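Local coordinates for periplasmic sugar-binding protein (Chloroflexus aurantiacus, PDB 4RXU) that binds beta-D-glucose in the cleft between its two lobes and probably serves as the solute-binding component of an ABC-type sugar transporter, at residues A[192-200]-A[212-220]; A[278-288]-A[358-367]. All coordinates share one frame; numbering follows the deposited sequence.

Contact 1 of 2, residues A[192-200]-A[212-220]; sequences KNSSEAVAL and AKIIGQVTT
Gln217 reaches from helix 208-218 to the first turn of helix 195-199 and uses both ends of its amide there. OE1 accepts two bonds: the hydroxyl OG of Ser194 arrives in the carbonyl plane at 2.8 Å, and the backbone N of Glu196 donates at 2.9 Å, tilted 31° from that plane. NE2 gives a nearly straight bond (174°) to OG of Ser195, so the amide is fixed in rotation. Ser194 is the N-cap of the short helix: its OG, anti to the backbone N (chi1 173°), also accepts from Ala197 N at 3.0 Å, which leaves its proton for the glutamine. Replacing Gln217 with a leucine would probably leave Glu196 N without this acceptor and both serine hydroxyls without their cross-helix mate. Water 1 joins the carbonyl oxygens of Asn193 and Gln217 by donating to each. On the outer side Glu196 crosses the Lys213 chain at about a right angle, its OE1 3.7 Å from Lys213 NZ, a long salt bridge. Beneath the polar groups, Ile214 presses CG2 against Ala197 CB (3.9 Å) and CD1 against Leu200 CD1. The short helical segments run roughly antiparallel, their axes approaching to 8.4 Å. Ile214 continues inward to Phe173 of helix 167-185, Ala197 packs on Trp177 of that helix and on strands 155-159 and 189-191, and Asn193 ND2 donates to the carbonyl of Leu159 at the end of strand 155-159.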
ATOM      1  N   LYS A 192      -9.779  20.505   0.943  1.00 10.48           N
ATOM      2  CA  LYS A 192      -9.280  21.596   0.101  1.00  9.45           C
ATOM      3  C   LYS A 192      -8.865  21.225  -1.310  1.00 11.04           C
ATOM      4  O   LYS A 192      -8.595  22.131  -2.102  1.00 14.86           O
ATOM      5  CB  LYS A 192      -8.076  22.275   0.751  1.00 10.58           C
ATOM      6  CG  LYS A 192      -8.375  22.763   2.150  1.00 10.44           C
ATOM      7  CD  LYS A 192      -9.414  23.862   2.116  1.00 12.78           C
ATOM      8  CE  LYS A 192      -9.719  24.344   3.523  1.00 15.96           C
ATOM      9  NZ  LYS A 192     -10.528  25.580   3.426  1.00 17.60           N
ATOM     10  N   ASN A 193      -8.819  19.931  -1.641  1.00 10.66           N
ATOM     11  CA  ASN A 193      -8.333  19.521  -2.959  1.00  9.78           C
ATOM     12  C   ASN A 193      -9.145  18.464  -3.708  1.00 11.37           C
ATOM     13  O   ASN A 193      -8.612  17.728  -4.522  1.00 13.97           O
ATOM     14  CB  ASN A 193      -6.892  19.062  -2.867  1.00 10.02           C
ATOM     15  CG  ASN A 193      -6.749  17.760  -2.130  1.00 13.65           C
ATOM     16  OD1 ASN A 193      -7.556  17.440  -1.262  1.00 10.19           O
ATOM     17  ND2 ASN A 193      -5.703  17.008  -2.463  1.00 10.72           N
ATOM     18  N   SER A 194     -10.438  18.382  -3.438  1.00  9.49           N
ATOM     19  CA  SER A 194     -11.258  17.432  -4.179  1.00 10.32           C
ATOM     20  C   SER A 194     -12.718  17.810  -4.122  1.00 10.27           C
ATOM     21  O   SER A 194     -13.415  17.547  -3.141  1.00 10.98           O
ATOM     22  CB  SER A 194     -11.092  15.982  -3.664  1.00  9.64           C
ATOM     23  OG  SER A 194     -12.022  15.115  -4.290  1.00  9.38           O
ATOM     24  N   SER A 195     -13.205  18.394  -5.204  1.00 10.56           N
ATOM     25  CA  SER A 195     -14.612  18.717  -5.308  1.00 10.22           C
ATOM     26  C   SER A 195     -15.500  17.477  -5.260  1.00 10.00           C
ATOM     27  O   SER A 195     -16.626  17.509  -4.751  1.00 10.94           O
ATOM     28  CB  SER A 195     -14.896  19.505  -6.600  1.00 12.64           C
ATOM     29  OG  SER A 195     -14.608  18.759  -7.773  1.00 18.13           O
ATOM     30  N   GLU A 196     -14.980  16.366  -5.763  1.00 10.19           N
ATOM     31  CA  GLU A 196     -15.765  15.141  -5.748  1.00 12.15           C
ATOM     32  C   GLU A 196     -15.948  14.665  -4.311  1.00 10.57           C
ATOM     33  O   GLU A 196     -17.047  14.222  -3.944  1.00  9.79           O
ATOM     34  CB  GLU A 196     -15.111  14.046  -6.591  1.00 12.22           C
ATOM     35  CG  GLU A 196     -15.018  14.346  -8.093  1.00 14.79           C
ATOM     36  CD  GLU A 196     -16.302  14.121  -8.889  1.00 18.84           C
ATOM     37  OE1 GLU A 196     -17.284  13.638  -8.326  1.00 18.02           O
ATOM     38  OE2 GLU A 196     -16.311  14.378 -10.109  1.00 35.67           O
ATOM     39  N   ALA A 197     -14.879  14.737  -3.513  1.00  8.30           N
ATOM     40  CA  ALA A 197     -14.967  14.343  -2.108  1.00  7.47           C
ATOM     41  C   ALA A 197     -15.911  15.264  -1.350  1.00  6.33           C
ATOM     42  O   ALA A 197     -16.713  14.796  -0.544  1.00  9.19           O
ATOM     43  CB  ALA A 197     -13.608  14.335  -1.463  1.00  9.25           C
ATOM     44  N   VAL A 198     -15.845  16.564  -1.632  1.00  7.88           N
ATOM     45  CA  VAL A 198     -16.745  17.530  -0.965  1.00  9.80           C
ATOM     46  C   VAL A 198     -18.205  17.177  -1.256  1.00 10.28           C
ATOM     47  O   VAL A 198     -19.071  17.220  -0.379  1.00  9.95           O
ATOM     48  CB  VAL A 198     -16.424  18.995  -1.358  1.00  9.24           C
ATOM     49  CG1 VAL A 198     -17.487  19.974  -0.878  1.00 11.23           C
ATOM     50  CG2 VAL A 198     -15.070  19.401  -0.803  1.00  9.54           C
ATOM     51  N   ALA A 199     -18.499  16.836  -2.506  1.00 10.43           N
ATOM     52  CA  ALA A 199     -19.866  16.502  -2.870  1.00  8.91           C
ATOM     53  C   ALA A 199     -20.344  15.218  -2.207  1.00  9.45           C
ATOM     54  O   ALA A 199     -21.554  15.035  -2.030  1.00 10.49           O
ATOM     55  CB  ALA A 199     -20.028  16.412  -4.375  1.00 12.42           C
ATOM     56  N   LEU A 200     -19.382  14.365  -1.831  1.00 10.39           N
ATOM     57  CA  LEU A 200     -19.623  13.112  -1.149  1.00 11.83           C
ATOM     58  C   LEU A 200     -19.472  13.134   0.360  1.00  8.03           C
ATOM     59  O   LEU A 200     -19.616  12.078   1.008  1.00  9.32           O
ATOM     60  CB  LEU A 200     -18.755  11.955  -1.742  1.00 10.67           C
ATOM     61  CG  LEU A 200     -19.255  11.509  -3.149  1.00  8.87           C
ATOM     62  CD1 LEU A 200     -18.175  10.735  -3.904  1.00 11.04           C
ATOM     63  CD2 LEU A 200     -20.531  10.693  -3.067  1.00 13.00           C
ATOM     64  N   ALA A 212     -13.788   6.063  -6.873  1.00  8.37           N
ATOM     65  CA  ALA A 212     -12.937   6.212  -8.041  1.00  8.43           C
ATOM     66  C   ALA A 212     -12.925   7.649  -8.557  1.00  8.54           C
ATOM     67  O   ALA A 212     -11.953   8.081  -9.112  1.00 10.01           O
ATOM     68  CB  ALA A 212     -13.359   5.251  -9.133  1.00  9.59           C
ATOM     69  N   LYS A 213     -14.031   8.372  -8.403  1.00  8.62           N
ATOM     70  CA  LYS A 213     -14.085   9.806  -8.791  1.00 10.04           C
ATOM     71  C   LYS A 213     -13.187  10.653  -7.891  1.00 11.28           C
ATOM     72  O   LYS A 213     -12.520  11.564  -8.349  1.00 10.76           O
ATOM     73  CB  LYS A 213     -15.508  10.375  -8.751  1.00 11.25           C
ATOM     74  CG  LYS A 213     -16.447   9.719  -9.748  1.00 12.54           C
ATOM     75  CD  LYS A 213     -17.727  10.493  -9.917  1.00 21.94           C
ATOM     76  CE  LYS A 213     -18.673  10.232  -8.787  1.00 29.02           C
ATOM     77  NZ  LYS A 213     -19.881  11.080  -8.988  1.00 36.36           N
ATOM     78  N   ILE A 214     -13.181  10.333  -6.599  1.00  9.17           N
ATOM     79  CA  ILE A 214     -12.309  11.043  -5.678  1.00  9.18           C
ATOM     80  C   ILE A 214     -10.864  10.714  -5.992  1.00  8.82           C
ATOM     81  O   ILE A 214     -10.030  11.618  -6.145  1.00  9.23           O
ATOM     82  CB  ILE A 214     -12.620  10.732  -4.191  1.00  9.09           C
ATOM     83  CG1 ILE A 214     -14.059  11.142  -3.846  1.00 10.62           C
ATOM     84  CG2 ILE A 214     -11.631  11.457  -3.285  1.00  8.96           C
ATOM     85  CD1 ILE A 214     -14.489  10.605  -2.493  1.00  9.74           C
ATOM     86  N   ILE A 215     -10.576   9.419  -6.107  1.00  9.94           N
ATOM     87  CA  ILE A 215      -9.208   8.987  -6.370  1.00  9.63           C
ATOM     88  C   ILE A 215      -8.708   9.622  -7.659  1.00 10.50           C
ATOM     89  O   ILE A 215      -7.578  10.047  -7.735  1.00 10.85           O
ATOM     90  CB  ILE A 215      -9.081   7.441  -6.361  1.00 10.37           C
ATOM     91  CG1 ILE A 215      -9.328   6.946  -4.939  1.00 11.12           C
ATOM     92  CG2 ILE A 215      -7.750   6.957  -6.972  1.00 10.33           C
ATOM     93  CD1 ILE A 215      -9.555   5.459  -4.845  1.00 12.63           C
ATOM     94  N   GLY A 216      -9.565   9.735  -8.662  1.00 10.32           N
ATOM     95  CA  GLY A 216      -9.130  10.364  -9.926  1.00 10.27           C
ATOM     96  C   GLY A 216      -8.617  11.778  -9.748  1.00  9.76           C
ATOM     97  O   GLY A 216      -7.711  12.223 -10.431  1.00 12.64           O
ATOM     98  N   GLN A 217      -9.258  12.510  -8.841  1.00  7.58           N
ATOM     99  CA  GLN A 217      -8.866  13.898  -8.569  1.00  8.35           C
ATOM    100  C   GLN A 217      -7.614  14.024  -7.706  1.00  8.65           C
ATOM    101  O   GLN A 217      -6.915  15.046  -7.779  1.00 10.76           O
ATOM    102  CB  GLN A 217      -9.990  14.636  -7.864  1.00 11.48           C
ATOM    103  CG  GLN A 217     -11.149  14.945  -8.765  1.00 11.71           C
ATOM    104  CD  GLN A 217     -12.075  15.943  -8.113  1.00 13.38           C
ATOM    105  OE1 GLN A 217     -12.353  15.852  -6.923  1.00 11.43           O
ATOM    106  NE2 GLN A 217     -12.575  16.878  -8.889  1.00 17.74           N
ATOM    107  N   VAL A 218      -7.348  13.009  -6.890  1.00  9.57           N
ATOM    108  CA  VAL A 218      -6.265  13.090  -5.887  1.00 10.66           C
ATOM    109  C   VAL A 218      -5.198  12.006  -6.047  1.00  8.52           C
ATOM    110  O   VAL A 218      -4.379  11.818  -5.170  1.00  8.79           O
ATOM    111  CB  VAL A 218      -6.793  13.147  -4.426  1.00 10.01           C
ATOM    112  CG1 VAL A 218      -7.819  14.266  -4.267  1.00 11.75           C
ATOM    113  CG2 VAL A 218      -7.364  11.810  -3.951  1.00  9.48           C
ATOM    114  N   THR A 219      -5.164  11.334  -7.190  1.00  7.65           N
ATOM    115  CA  THR A 219      -4.254  10.206  -7.347  1.00  8.95           C
ATOM    116  C   THR A 219      -2.820  10.656  -7.519  1.00  8.65           C
ATOM    117  O   THR A 219      -2.527  11.588  -8.266  1.00 10.53           O
ATOM    118  CB  THR A 219      -4.664   9.216  -8.468  1.00  8.53           C
ATOM    119  OG1 THR A 219      -3.789   8.087  -8.422  1.00  8.37           O
ATOM    120  CG2 THR A 219      -4.599   9.840  -9.869  1.00  7.97           C
ATOM    121  N   THR A 220      -1.948   9.948  -6.816  1.00  8.73           N
ATOM    122  CA  THR A 220      -0.513  10.065  -6.971  1.00  7.66           C
ATOM    123  C   THR A 220       0.019   9.073  -7.990  1.00  9.01           C
ATOM    124  O   THR A 220       1.183   9.154  -8.374  1.00 10.04           O
ATOM    125  CB  THR A 220       0.194   9.753  -5.665  1.00  8.50           C
ATOM    126  OG1 THR A 220      -0.051   8.376  -5.319  1.00  8.78           O
ATOM    127  CG2 THR A 220      -0.275  10.645  -4.569  1.00  8.91           C
TER
HETATM  128  O   HOH W   1      -6.609  17.519  -6.358  1.00 13.93           O

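Contact 2 of 2, residues A[278-288]-A[358-367]; sequences DAEKASVQYII and YSASDFTNLP. With BGC (beta-D-glucopyranose), chain C; CIT (citric acid), chain B.
Val284 lays its CG1 methyl over one face of the Phe363 ring, 3.6 Å from the centroid and 17° off the normal, while CB of Asp362 covers the opposite face. With CG1 anti to the backbone N (chi1 176°), the branched valine brings a methyl onto the ring from the helix surface, and the flat phenylalanine fits the layer between. Lys281 O lies at the ring's edge. One turn on, Ile288 sets CD1 against Phe363 CB and against Leu366 CD1, 3.9 Å away, carrying the apolar seam towards the C-terminus. Beside it Gln285, its chain bent at chi2 (59°), turns its amide to the backbone of Thr364: OE1 accepts from Thr364 N at 2.9 Å and NE2 donates to Thr364 O at 3.0 Å, a two-bond pairing that satisfies both the N-H and the C=O of a residue in an irregular tail, where no strand partner does so. OE1 takes a further bond from water 2, which also donates to Asp362 O.

In this two-lobed periplasmic binding protein fold, the C-terminal tail thus lies along helix 281-288, and its residue Leu366 also packs on helix 348-354. At the other end of the tail Tyr358 donates from OH to the carbonyl of Ala279 at 2.6 Å, the residue next to the sugar-binding Asp278. Lys281, extended, passes its CG over one face of the Tyr358 ring in a CH-pi contact; its NZ donates to O2 of a bound citric acid, probably from the crystallisation liquor, at 2.8 Å, and forms a salt bridge with Asp362 OD2 at 3.5 Å. On the cleft side Asp278 grips the glucose with both carboxylate oxygens, OD1 taking O3 and OD2 taking O4; Arg44, Lys298 and Asn252 are among the residues that complete the pocket.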
ATOM      1  N   ASP A 278       4.815   2.054   4.723  1.00  7.24           N
ATOM      2  CA  ASP A 278       5.857   1.144   4.193  1.00  7.39           C
ATOM      3  C   ASP A 278       7.169   1.256   4.984  1.00  7.72           C
ATOM      4  O   ASP A 278       8.050   0.411   4.836  1.00  8.38           O
ATOM      5  CB  ASP A 278       6.181   1.378   2.713  1.00  8.31           C
ATOM      6  CG  ASP A 278       5.019   1.052   1.764  1.00  8.32           C
ATOM      7  OD1 ASP A 278       4.024   0.400   2.156  1.00  6.86           O
ATOM      8  OD2 ASP A 278       5.155   1.430   0.580  1.00  9.17           O
ATOM      9  N   ALA A 279       7.311   2.303   5.806  1.00  6.89           N
ATOM     10  CA  ALA A 279       8.547   2.501   6.579  1.00  7.87           C
ATOM     11  C   ALA A 279       9.783   2.464   5.675  1.00  8.62           C
ATOM     12  O   ALA A 279      10.815   1.888   6.017  1.00  9.63           O
ATOM     13  CB  ALA A 279       8.663   1.506   7.730  1.00  8.60           C
ATOM     14  N   GLU A 280       9.686   3.132   4.533  1.00  8.20           N
ATOM     15  CA  GLU A 280      10.854   3.326   3.684  1.00  8.48           C
ATOM     16  C   GLU A 280      11.909   4.102   4.485  1.00  8.08           C
ATOM     17  O   GLU A 280      11.584   4.999   5.250  1.00  8.44           O
ATOM     18  CB  GLU A 280      10.474   4.063   2.395  1.00  8.96           C
ATOM     19  CG  GLU A 280       9.542   3.236   1.475  1.00  9.22           C
ATOM     20  CD  GLU A 280      10.193   2.022   0.804  1.00 11.32           C
ATOM     21  OE1 GLU A 280      11.444   1.956   0.726  1.00 12.11           O
ATOM     22  OE2 GLU A 280       9.447   1.130   0.335  1.00  8.76           O
ATOM     23  N   LYS A 281      13.178   3.769   4.277  1.00  7.57           N
ATOM     24  CA  LYS A 281      14.261   4.358   5.063  1.00  8.91           C
ATOM     25  C   LYS A 281      14.235   5.879   5.018  1.00  8.02           C
ATOM     26  O   LYS A 281      14.390   6.534   6.046  1.00  9.71           O
ATOM     27  CB  LYS A 281      15.615   3.789   4.641  1.00 10.01           C
ATOM     28  CG  LYS A 281      15.746   2.319   5.014  1.00  9.82           C
ATOM     29  CD  LYS A 281      17.082   1.726   4.609  1.00 13.99           C
ATOM     30  CE  LYS A 281      17.192   0.254   4.913  1.00 11.68           C
ATOM     31  NZ  LYS A 281      18.526  -0.262   4.494  1.00 16.24           N
ATOM     32  N   ALA A 282      14.033   6.434   3.823  1.00  8.65           N
ATOM     33  CA  ALA A 282      14.060   7.886   3.671  1.00  7.86           C
ATOM     34  C   ALA A 282      12.925   8.510   4.447  1.00  8.56           C
ATOM     35  O   ALA A 282      13.054   9.635   4.929  1.00  8.28           O
ATOM     36  CB  ALA A 282      14.005   8.299   2.198  1.00  9.87           C
ATOM     37  N   SER A 283      11.800   7.805   4.558  1.00  8.48           N
ATOM     38  CA  SER A 283      10.701   8.337   5.376  1.00  9.37           C
ATOM     39  C   SER A 283      10.931   8.160   6.862  1.00  7.60           C
ATOM     40  O   SER A 283      10.472   8.982   7.658  1.00  9.31           O
ATOM     41  CB  SER A 283       9.333   7.740   5.000  1.00  8.32           C
ATOM     42  OG  SER A 283       8.837   8.352   3.835  1.00  9.34           O
ATOM     43  N   VAL A 284      11.590   7.074   7.254  1.00  8.24           N
ATOM     44  CA  VAL A 284      11.977   6.933   8.662  1.00 10.59           C
ATOM     45  C   VAL A 284      12.843   8.136   9.046  1.00 11.04           C
ATOM     46  O   VAL A 284      12.652   8.745  10.109  1.00  9.04           O
ATOM     47  CB  VAL A 284      12.716   5.612   8.929  1.00 11.35           C
ATOM     48  CG1 VAL A 284      13.200   5.527  10.383  1.00 11.67           C
ATOM     49  CG2 VAL A 284      11.784   4.445   8.645  1.00 10.05           C
ATOM     50  N   GLN A 285      13.760   8.514   8.154  1.00  9.00           N
ATOM     51  CA  GLN A 285      14.607   9.669   8.444  1.00  8.88           C
ATOM     52  C   GLN A 285      13.778  10.948   8.503  1.00 10.38           C
ATOM     53  O   GLN A 285      13.981  11.773   9.376  1.00 10.16           O
ATOM     54  CB  GLN A 285      15.728   9.795   7.435  1.00  9.46           C
ATOM     55  CG  GLN A 285      16.848  10.725   7.906  1.00  9.49           C
ATOM     56  CD  GLN A 285      17.498  10.290   9.215  1.00  8.56           C
ATOM     57  OE1 GLN A 285      18.062   9.209   9.291  1.00 10.12           O
ATOM     58  NE2 GLN A 285      17.363  11.118  10.272  1.00 11.53           N
ATOM     59  N   TYR A 286      12.865  11.152   7.555  1.00  8.95           N
ATOM     60  CA  TYR A 286      11.944  12.305   7.673  1.00  8.95           C
ATOM     61  C   TYR A 286      11.207  12.317   8.999  1.00  9.87           C
ATOM     62  O   TYR A 286      11.013  13.380   9.574  1.00  9.78           O
ATOM     63  CB  TYR A 286      10.909  12.353   6.559  1.00  9.85           C
ATOM     64  CG  TYR A 286      11.294  13.134   5.308  1.00  8.41           C
ATOM     65  CD1 TYR A 286      12.600  13.153   4.815  1.00  9.36           C
ATOM     66  CD2 TYR A 286      10.315  13.805   4.563  1.00  9.52           C
ATOM     67  CE1 TYR A 286      12.921  13.861   3.662  1.00  8.88           C
ATOM     68  CE2 TYR A 286      10.622  14.502   3.403  1.00  8.96           C
ATOM     69  CZ  TYR A 286      11.923  14.546   2.965  1.00  9.85           C
ATOM     70  OH  TYR A 286      12.209  15.235   1.827  1.00 13.04           O
ATOM     71  N   ILE A 287      10.755  11.157   9.462  1.00  8.75           N
ATOM     72  CA  ILE A 287      10.033  11.089  10.740  1.00 10.12           C
ATOM     73  C   ILE A 287      10.950  11.512  11.879  1.00  9.97           C
ATOM     74  O   ILE A 287      10.586  12.365  12.700  1.00  9.97           O
ATOM     75  CB  ILE A 287       9.439   9.700  10.995  1.00  9.50           C
ATOM     76  CG1 ILE A 287       8.289   9.462  10.010  1.00 10.01           C
ATOM     77  CG2 ILE A 287       8.936   9.581  12.428  1.00  9.27           C
ATOM     78  CD1 ILE A 287       7.816   8.032   9.937  1.00 12.97           C
ATOM     79  N   ILE A 288      12.163  10.988  11.885  1.00  9.00           N
ATOM     80  CA  ILE A 288      13.156  11.386  12.902  1.00  8.46           C
ATOM     81  C   ILE A 288      13.351  12.903  12.893  1.00  8.34           C
ATOM     82  O   ILE A 288      13.358  13.551  13.959  1.00 11.66           O
ATOM     83  CB  ILE A 288      14.504  10.673  12.672  1.00  8.30           C
ATOM     84  CG1 ILE A 288      14.362   9.175  12.942  1.00  8.86           C
ATOM     85  CG2 ILE A 288      15.571  11.306  13.556  1.00  9.54           C
ATOM     86  CD1 ILE A 288      15.509   8.337  12.468  1.00 13.23           C
ATOM     87  N   TYR A 358      15.174  -3.059  10.776  1.00  9.59           N
ATOM     88  CA  TYR A 358      16.308  -2.274  10.315  1.00 10.01           C
ATOM     89  C   TYR A 358      17.376  -2.168  11.379  1.00  7.74           C
ATOM     90  O   TYR A 358      17.072  -2.173  12.553  1.00 10.89           O
ATOM     91  CB  TYR A 358      15.910  -0.842   9.961  1.00  9.22           C
ATOM     92  CG  TYR A 358      14.959  -0.669   8.794  1.00 11.90           C
ATOM     93  CD1 TYR A 358      15.131  -1.373   7.618  1.00 10.60           C
ATOM     94  CD2 TYR A 358      13.922   0.229   8.860  1.00  8.23           C
ATOM     95  CE1 TYR A 358      14.296  -1.181   6.535  1.00 11.03           C
ATOM     96  CE2 TYR A 358      13.067   0.416   7.767  1.00  8.74           C
ATOM     97  CZ  TYR A 358      13.274  -0.288   6.606  1.00  9.54           C
ATOM     98  OH  TYR A 358      12.439  -0.125   5.510  1.00 10.72           O
ATOM     99  N   SER A 359      18.620  -2.031  10.946  1.00  9.10           N
ATOM    100  CA  SER A 359      19.698  -1.664  11.856  1.00 10.89           C
ATOM    101  C   SER A 359      19.611  -0.181  12.207  1.00 12.78           C
ATOM    102  O   SER A 359      19.322   0.668  11.354  1.00 10.36           O
ATOM    103  CB  SER A 359      21.049  -1.992  11.237  1.00 12.39           C
ATOM    104  OG  SER A 359      22.115  -1.431  12.004  1.00 14.37           O
ATOM    105  N   ALA A 360      19.872   0.135  13.477  1.00 12.27           N
ATOM    106  CA  ALA A 360      19.911   1.535  13.906  1.00 12.97           C
ATOM    107  C   ALA A 360      20.907   2.364  13.085  1.00 12.17           C
ATOM    108  O   ALA A 360      20.712   3.570  12.892  1.00 13.89           O
ATOM    109  CB  ALA A 360      20.278   1.621  15.375  1.00 16.66           C
ATOM    110  N   SER A 361      21.976   1.715  12.619  1.00 11.50           N
ATOM    111  CA  SER A 361      23.012   2.413  11.866  1.00 15.80           C
ATOM    112  C   SER A 361      22.527   2.926  10.503  1.00 12.30           C
ATOM    113  O   SER A 361      23.230   3.705   9.843  1.00 14.62           O
ATOM    114  CB  SER A 361      24.221   1.516  11.658  1.00 22.32           C
ATOM    115  OG  SER A 361      23.852   0.398  10.884  1.00 21.92           O
ATOM    116  N   ASP A 362      21.329   2.509  10.083  1.00 10.87           N
ATOM    117  CA  ASP A 362      20.741   3.018   8.842  1.00 12.77           C
ATOM    118  C   ASP A 362      20.333   4.480   8.936  1.00 11.53           C
ATOM    119  O   ASP A 362      20.052   5.102   7.912  1.00 15.01           O
ATOM    120  CB  ASP A 362      19.455   2.276   8.493  1.00 14.18           C
ATOM    121  CG  ASP A 362      19.658   0.808   8.156  1.00 14.73           C
ATOM    122  OD1 ASP A 362      20.813   0.309   8.092  1.00 15.31           O
ATOM    123  OD2 ASP A 362      18.606   0.135   7.973  1.00 14.04           O
ATOM    124  N   PHE A 363      20.205   4.980  10.163  1.00 10.46           N
ATOM    125  CA  PHE A 363      19.627   6.293  10.419  1.00 11.97           C
ATOM    126  C   PHE A 363      20.516   7.191  11.221  1.00 12.90           C
ATOM    127  O   PHE A 363      21.378   6.728  11.969  1.00 18.07           O
ATOM    128  CB  PHE A 363      18.295   6.131  11.150  1.00 12.58           C
ATOM    129  CG  PHE A 363      17.354   5.193  10.428  1.00 11.95           C
ATOM    130  CD1 PHE A 363      16.843   5.553   9.203  1.00 13.86           C
ATOM    131  CD2 PHE A 363      17.099   3.921  10.896  1.00 13.68           C
ATOM    132  CE1 PHE A 363      16.031   4.687   8.487  1.00 11.96           C
ATOM    133  CE2 PHE A 363      16.298   3.047  10.188  1.00 11.97           C
ATOM    134  CZ  PHE A 363      15.760   3.423   8.979  1.00 13.22           C
ATOM    135  N   THR A 364      20.264   8.480  11.076  1.00 11.42           N
ATOM    136  CA  THR A 364      20.925   9.473  11.902  1.00 10.63           C
ATOM    137  C   THR A 364      19.951   9.941  12.979  1.00 11.84           C
ATOM    138  O   THR A 364      18.748  10.229  12.744  1.00 13.24           O
ATOM    139  CB  THR A 364      21.491  10.646  11.084  1.00 19.29           C
ATOM    140  OG1 THR A 364      20.433  11.345  10.449  1.00 23.81           O
ATOM    141  CG2 THR A 364      22.431  10.119  10.008  1.00 16.24           C
ATOM    142  N   ASN A 365      20.466   9.987  14.196  1.00 11.58           N
ATOM    143  CA  ASN A 365      19.740  10.572  15.311  1.00 11.96           C
ATOM    144  C   ASN A 365      18.414   9.912  15.688  1.00 13.41           C
ATOM    145  O   ASN A 365      17.451  10.542  16.096  1.00 10.93           O
ATOM    146  CB  ASN A 365      19.537  12.062  15.142  1.00 12.63           C
ATOM    147  CG  ASN A 365      19.180  12.703  16.440  1.00 15.35           C
ATOM    148  OD1 ASN A 365      19.721  12.334  17.492  1.00 13.72           O
ATOM    149  ND2 ASN A 365      18.252  13.619  16.403  1.00 15.96           N
ATOM    150  N   LEU A 366      18.422   8.602  15.605  1.00 13.88           N
ATOM    151  CA  LEU A 366      17.284   7.811  15.989  1.00 12.98           C
ATOM    152  C   LEU A 366      17.056   7.978  17.496  1.00 14.91           C
ATOM    153  O   LEU A 366      17.962   7.728  18.287  1.00 18.39           O
ATOM    154  CB  LEU A 366      17.612   6.378  15.651  1.00 20.70           C
ATOM    155  CG  LEU A 366      16.592   5.319  15.969  1.00 31.92           C
ATOM    156  CD1 LEU A 366      15.335   5.551  15.167  1.00 34.24           C
ATOM    157  CD2 LEU A 366      17.256   4.016  15.590  1.00 39.92           C
ATOM    158  N   PRO A 367      15.855   8.411  17.909  1.00 14.26           N
ATOM    159  CA  PRO A 367      15.594   8.626  19.325  1.00 14.28           C
ATOM    160  C   PRO A 367      15.595   7.318  20.112  1.00 23.07           C
ATOM    161  O   PRO A 367      15.968   7.366  21.279  1.00 29.71           O
ATOM    162  CB  PRO A 367      14.217   9.290  19.346  1.00 19.35           C
ATOM    163  CG  PRO A 367      13.554   8.818  18.093  1.00 20.36           C
ATOM    164  CD  PRO A 367      14.668   8.666  17.078  1.00 13.26           C
ATOM    165  OXT PRO A 367      15.272   6.245  19.600  1.00 27.13           O
TER
HETATM  166  C2  BGC C 402       1.323  -1.527  -1.404  1.00 11.07           C
HETATM  167  C3  BGC C 402       1.997  -0.372  -0.690  1.00 13.47           C
HETATM  168  C4  BGC C 402       2.833   0.415  -1.688  1.00 13.58           C
HETATM  169  C5  BGC C 402       2.007   0.809  -2.913  1.00 13.95           C
HETATM  170  C6  BGC C 402       2.825   1.450  -4.012  1.00 14.91           C
HETATM  171  C1  BGC C 402       0.472  -0.864  -2.474  1.00 14.99           C
HETATM  172  O1  BGC C 402      -0.410  -1.754  -3.091  1.00 14.97           O
HETATM  173  O2  BGC C 402       0.531  -2.267  -0.469  1.00 11.61           O
HETATM  174  O3  BGC C 402       2.808  -0.910   0.350  1.00 11.14           O
HETATM  175  O4  BGC C 402       3.248   1.646  -1.063  1.00 11.98           O
HETATM  176  O5  BGC C 402       1.356  -0.322  -3.456  1.00 12.53           O
HETATM  177  O6  BGC C 402       3.986   0.679  -4.331  1.00 11.95           O
HETATM  178  C1  CIT B 401      18.816  -3.158   7.209  1.00 21.94           C
HETATM  179  O1  CIT B 401      19.094  -3.119   8.413  1.00 19.96           O
HETATM  180  O2  CIT B 401      18.624  -2.089   6.626  1.00 25.27           O
HETATM  181  C2  CIT B 401      18.708  -4.475   6.439  1.00 22.67           C
HETATM  182  C3  CIT B 401      18.132  -4.139   5.094  1.00 22.50           C
HETATM  183  O7  CIT B 401      19.006  -3.486   4.200  1.00 24.55           O
HETATM  184  C4  CIT B 401      16.680  -3.790   4.820  1.00 21.42           C
HETATM  185  C5  CIT B 401      16.237  -3.549   3.383  1.00 30.28           C
HETATM  186  O3  CIT B 401      17.047  -3.734   2.429  1.00 29.41           O
HETATM  187  O4  CIT B 401      15.044  -3.157   3.204  1.00 23.31           O
HETATM  188  C6  CIT B 401      18.295  -5.519   4.405  1.00 32.54           C
HETATM  189  O5  CIT B 401      19.199  -5.718   3.533  1.00 27.52           O
HETATM  190  O6  CIT B 401      17.518  -6.462   4.708  1.00 23.22           O
HETATM  191  O   HOH W   2      18.941   7.723   7.129  1.00 18.88           O

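In the fold
Both contacts are partly buried and peripheral, each centred about 19 Å from the middle of the chain, with some 32 Å between their centres. They hold different elements. Contact 1 joins two helices only 12 residues apart in sequence, beside the parallel sheet that includes strands 155-159 and 189-191; contact 2 brings the chain terminus back to a helix 70 residues earlier. In contact 1 a glutamine amide serves the start of a helix, where backbone N-H groups need acceptors; in contact 2 a glutamine pairs with an irregular tail, and aromatic rings add a more substantial apolar layer. Contact 2 alone reaches the glucose pocket, through Asp278.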